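Local atomic coordinates of beta-N-acetylhexosaminidase (Thermotoga neapolitana, PDB entry 5BZA), a protein that is a family 3 glycoside hydrolase that probably removes terminal non-reducing N-acetyl-D-hexosamine units from N-acetyl-beta-D-hexosaminides. Residues A215-P220 with S224-T229; Y43-F48 with L72-S77. All coordinates share one frame; numbering follows the deposited sequence.

Contact 1 of 2, residues A215-P220 with S224-T229; sequences AVDDLP and SKKLIT
D217 and S224 form the polar heart of this contact. The hydroxyl OG of S224 donates to OD2 of D217 over 2.6 Å, entering at that oxygen's anti lone pair, the one turned away from OD1. S224 stands at the N-cap of helix 225-235, and its OG accepts the nearly straight capping bond (166°) from L227 N at 3.0 Å. Serine suits the place because one small hydroxyl can both give and take. A water donates to D217 OD2 and accepts from K226 N at 3.2 Å, so the acid is linked to two amides of the first turn, that of L227 through S224 OG and that of K226 through the water. A carboxylate near the amino end of the helix probably also interacts favourably with its dipole.

Apolar contacts flank the bonds. V216 CG1, placed anti to the backbone N (chi1 180°), lies 4.0 Å from L227 CD2. L219 CB lies 3.8 Å from S224 CB. Lysine's long aliphatic chain lets K226 pass the V216 carbonyl, CD to O 3.4 Å, while NZ reaches E230 in a salt bridge.

The loop after strand 205-208 thus folds against helix 225-235 in the TIM-barrel domain, branched, apolar V216 also resting on helix 183-188.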
# COMPACT_ATOMS: atom_id res chain seq x y z
N ALA B 215 28.84 24.46 -22.52
CA ALA B 215 30.18 24.78 -22.05
C ALA B 215 31.06 23.55 -22.00
O ALA B 215 32.27 23.68 -21.75
CB ALA B 215 30.12 25.43 -20.66
N VAL B 216 30.49 22.37 -22.26
CA VAL B 216 31.22 21.12 -22.10
C VAL B 216 31.26 20.24 -23.35
O VAL B 216 32.30 19.60 -23.62
CB VAL B 216 30.61 20.24 -20.91
CG1 VAL B 216 31.36 18.92 -20.74
CG2 VAL B 216 30.55 21.01 -19.57
N ASP B 217 30.13 20.15 -24.07
CA ASP B 217 30.02 19.20 -25.20
C ASP B 217 28.73 19.47 -26.00
O ASP B 217 27.81 20.07 -25.48
CB ASP B 217 30.01 17.78 -24.69
CG ASP B 217 30.23 16.77 -25.77
OD1 ASP B 217 30.84 17.15 -26.79
OD2 ASP B 217 29.73 15.62 -25.64
N ASP B 218 28.65 19.06 -27.27
CA ASP B 218 27.43 19.36 -28.02
C ASP B 218 26.26 18.41 -27.76
O ASP B 218 25.12 18.74 -28.03
CB ASP B 218 27.65 19.27 -29.52
CG ASP B 218 28.52 20.35 -30.07
OD1 ASP B 218 28.84 21.33 -29.39
OD2 ASP B 218 28.84 20.18 -31.24
N LEU B 219 26.58 17.21 -27.31
CA LEU B 219 25.58 16.16 -27.20
C LEU B 219 24.85 16.19 -25.90
O LEU B 219 25.43 16.50 -24.88
CB LEU B 219 26.27 14.81 -27.35
CG LEU B 219 26.79 14.64 -28.76
CD1 LEU B 219 27.78 13.46 -28.84
CD2 LEU B 219 25.62 14.45 -29.70
N PRO B 220 23.57 15.79 -25.93
CA PRO B 220 22.87 15.53 -24.67
C PRO B 220 23.69 14.55 -23.86
O PRO B 220 24.33 13.65 -24.42
CB PRO B 220 21.55 14.88 -25.11
CG PRO B 220 21.37 15.31 -26.52
CD PRO B 220 22.74 15.47 -27.11
N SER B 224 26.48 11.56 -24.94
CA SER B 224 27.77 12.24 -24.91
C SER B 224 28.89 11.36 -24.38
O SER B 224 28.96 11.09 -23.17
CB SER B 224 27.67 13.51 -24.07
OG SER B 224 28.96 14.00 -23.74
N LYS B 225 29.79 10.96 -25.27
CA LYS B 225 30.96 10.16 -24.91
C LYS B 225 31.87 10.93 -23.94
O LYS B 225 32.54 10.35 -23.08
CB LYS B 225 31.77 9.78 -26.15
CG LYS B 225 32.99 8.92 -25.83
CD LYS B 225 33.73 8.48 -27.09
CE LYS B 225 32.84 7.72 -28.08
NZ LYS B 225 33.66 7.08 -29.17
N LYS B 226 31.87 12.24 -24.05
CA LYS B 226 32.71 12.97 -23.14
C LYS B 226 32.14 12.85 -21.74
O LYS B 226 32.84 12.44 -20.82
CB LYS B 226 32.83 14.42 -23.58
CG LYS B 226 33.71 15.28 -22.67
CD LYS B 226 33.90 16.67 -23.29
CE LYS B 226 34.88 17.52 -22.48
NZ LYS B 226 36.14 16.76 -22.15
N LEU B 227 30.85 13.10 -21.59
CA LEU B 227 30.22 13.10 -20.28
C LEU B 227 30.16 11.68 -19.68
O LEU B 227 30.40 11.51 -18.49
CB LEU B 227 28.81 13.72 -20.37
CG LEU B 227 28.81 15.26 -20.44
CD1 LEU B 227 27.45 15.84 -20.82
CD2 LEU B 227 29.31 15.88 -19.16
N ILE B 228 29.85 10.66 -20.48
CA ILE B 228 29.71 9.33 -19.87
C ILE B 228 31.06 8.61 -19.75
O ILE B 228 31.35 8.00 -18.72
CB ILE B 228 28.68 8.46 -20.64
CG1 ILE B 228 27.33 9.13 -20.68
CG2 ILE B 228 28.56 7.05 -20.01
CD1 ILE B 228 26.40 8.46 -21.65
N THR B 229 31.93 8.68 -20.77
CA THR B 229 33.23 7.99 -20.63
C THR B 229 34.26 8.84 -19.88
O THR B 229 34.82 8.41 -18.87
CB THR B 229 33.86 7.57 -21.98
OG1 THR B 229 32.95 6.76 -22.74
CG2 THR B 229 35.14 6.76 -21.72
O HOH W 1 30.86 13.66 -26.68

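Contact 2 of 2, residues Y43-F48 with L72-S77; sequences YLFLDF and LKYVPS
F45 and Y74 are the two residues that touch, meeting between helix 42-54 and the loop that follows strand 59-62. Early in the helical segment, Y43 and L44 face elsewhere: Y43 OH is hydrogen-bonded to E372, and both side chains pack on helix 452-463. F45 reaches across, its wholly apolar ring suiting a buried position also lined by V38 and L39. Its CG stands anti to the backbone N (chi1 169°), which carries the ring off the helix toward the type I turn L72-V75, where Y74 occupies the third position. The rings approach obliquely, planes inclined by 32° and centroids 5.8 Å apart. F45 CE2 lies 3.9 Å from Y74 CE2. F45 CD2 lies 3.6 Å from Y74 OH. Further on, D47 forms a salt bridge with K457 and a hydrogen bond with Y456, while F48 stacks with F16.

Tyrosine fits its position because it brings together a broad apolar ring and a polar end. K73 CG lies over the centre of one ring face, 3.9 Å above the plane, and the buried hydroxyl is satisfied by E42. The union with F45 is therefore one of dispersion and shape, whereas the bond to E42 fixes where the phenol ends, tying the turn to the helix start.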
# COMPACT_ATOMS: atom_id res chain seq x y z
N TYR B 43 -5.23 -6.01 -10.24
CA TYR B 43 -5.29 -7.34 -10.85
C TYR B 43 -4.22 -7.43 -11.95
O TYR B 43 -3.54 -8.46 -12.08
CB TYR B 43 -6.68 -7.66 -11.41
CG TYR B 43 -7.25 -6.63 -12.37
CD1 TYR B 43 -7.99 -5.56 -11.91
CD2 TYR B 43 -7.08 -6.77 -13.75
CE1 TYR B 43 -8.53 -4.64 -12.77
CE2 TYR B 43 -7.61 -5.85 -14.63
CZ TYR B 43 -8.33 -4.77 -14.14
OH TYR B 43 -8.86 -3.83 -15.02
N LEU B 44 -4.05 -6.35 -12.72
CA LEU B 44 -3.01 -6.36 -13.76
C LEU B 44 -1.62 -6.43 -13.18
O LEU B 44 -0.81 -7.27 -13.60
CB LEU B 44 -3.08 -5.12 -14.66
CG LEU B 44 -3.82 -5.12 -15.99
CD1 LEU B 44 -3.16 -4.05 -16.86
CD2 LEU B 44 -3.79 -6.48 -16.70
N PHE B 45 -1.35 -5.57 -12.21
CA PHE B 45 -0.05 -5.58 -11.55
C PHE B 45 0.33 -6.99 -11.02
O PHE B 45 1.38 -7.54 -11.37
CB PHE B 45 -0.06 -4.51 -10.43
CG PHE B 45 1.12 -4.59 -9.50
CD1 PHE B 45 2.41 -4.40 -9.98
CD2 PHE B 45 0.93 -4.91 -8.15
CE1 PHE B 45 3.52 -4.51 -9.11
CE2 PHE B 45 2.03 -5.01 -7.27
CZ PHE B 45 3.33 -4.82 -7.76
N LEU B 46 -0.58 -7.61 -10.27
CA LEU B 46 -0.33 -8.94 -9.70
C LEU B 46 -0.14 -10.01 -10.77
O LEU B 46 0.79 -10.86 -10.66
CB LEU B 46 -1.48 -9.35 -8.76
CG LEU B 46 -1.66 -8.47 -7.54
CD1 LEU B 46 -2.89 -8.90 -6.71
CD2 LEU B 46 -0.39 -8.52 -6.69
N ASP B 47 -0.98 -9.98 -11.82
CA ASP B 47 -0.82 -10.95 -12.88
C ASP B 47 0.52 -10.75 -13.61
O ASP B 47 1.19 -11.73 -13.99
CB ASP B 47 -2.00 -10.88 -13.87
CG ASP B 47 -2.02 -12.09 -14.84
OD1 ASP B 47 -1.60 -13.21 -14.43
OD2 ASP B 47 -2.44 -11.93 -16.01
N PHE B 48 0.92 -9.49 -13.83
CA PHE B 48 2.25 -9.16 -14.43
C PHE B 48 3.39 -9.71 -13.54
O PHE B 48 4.27 -10.41 -14.04
CB PHE B 48 2.37 -7.64 -14.61
CG PHE B 48 3.48 -7.18 -15.56
CD1 PHE B 48 4.23 -8.09 -16.30
CD2 PHE B 48 3.73 -5.81 -15.73
CE1 PHE B 48 5.20 -7.64 -17.20
CE2 PHE B 48 4.69 -5.36 -16.61
CZ PHE B 48 5.44 -6.27 -17.34
N LEU B 72 3.11 3.91 -6.28
CA LEU B 72 2.82 2.71 -5.52
C LEU B 72 1.91 3.05 -4.34
O LEU B 72 2.32 3.72 -3.39
CB LEU B 72 4.10 2.06 -5.02
CG LEU B 72 5.11 1.53 -6.05
CD1 LEU B 72 6.33 0.88 -5.38
CD2 LEU B 72 4.41 0.57 -7.02
N LYS B 73 0.67 2.55 -4.38
CA LYS B 73 -0.23 2.86 -3.28
C LYS B 73 0.23 2.15 -2.01
O LYS B 73 -0.18 2.52 -0.91
CB LYS B 73 -1.65 2.46 -3.61
CG LYS B 73 -1.90 0.98 -3.55
CD LYS B 73 -3.37 0.76 -3.72
CE LYS B 73 -3.76 -0.67 -3.56
NZ LYS B 73 -5.21 -0.70 -3.81
N TYR B 74 1.05 1.10 -2.19
CA TYR B 74 1.59 0.30 -1.09
C TYR B 74 2.57 1.03 -0.18
O TYR B 74 2.65 0.72 1.02
CB TYR B 74 2.28 -0.91 -1.70
CG TYR B 74 1.40 -1.54 -2.77
CD1 TYR B 74 0.23 -2.26 -2.42
CD2 TYR B 74 1.71 -1.40 -4.14
CE1 TYR B 74 -0.59 -2.81 -3.39
CE2 TYR B 74 0.91 -1.97 -5.12
CZ TYR B 74 -0.24 -2.67 -4.73
OH TYR B 74 -1.04 -3.22 -5.70
N VAL B 75 3.28 2.02 -0.75
CA VAL B 75 4.18 2.85 0.02
C VAL B 75 3.45 4.05 0.56
O VAL B 75 2.81 4.78 -0.20
CB VAL B 75 5.39 3.35 -0.84
CG1 VAL B 75 6.33 4.21 0.02
CG2 VAL B 75 6.14 2.18 -1.40
N PRO B 76 3.49 4.25 1.87
CA PRO B 76 2.82 5.47 2.36
C PRO B 76 3.45 6.73 1.77
O PRO B 76 4.66 6.80 1.57
CB PRO B 76 3.01 5.44 3.89
CG PRO B 76 3.85 4.22 4.20
CD PRO B 76 4.03 3.39 2.93
N SER B 77 2.59 7.70 1.51
CA SER B 77 2.98 8.97 0.94
C SER B 77 3.96 9.81 1.80
O SER B 77 3.87 9.90 3.03
CB SER B 77 1.72 9.78 0.64
OG SER B 77 2.08 11.00 0.03

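How the contacts relate
Both contacts belong to the N-terminal family 3 domain, and both use loops that follow strands of its parallel eight-stranded sheet. Along the chain contact 2 comes first and is complete before contact 1 opens. Their centres are 38 Å apart and their nearest atoms about 26 Å, so they do not touch. The centre of contact 2 is about 9 Å, and that of contact 1 about 30 Å, from the centre of the chain. At contact 2, helix 42-54 also packs on helix 452-463 of the C-terminal region and the 72-77 loop meets the second subunit; no other chain touches contact 1. One thus borders the domain and subunit interfaces; the other shapes a peripheral barrel loop.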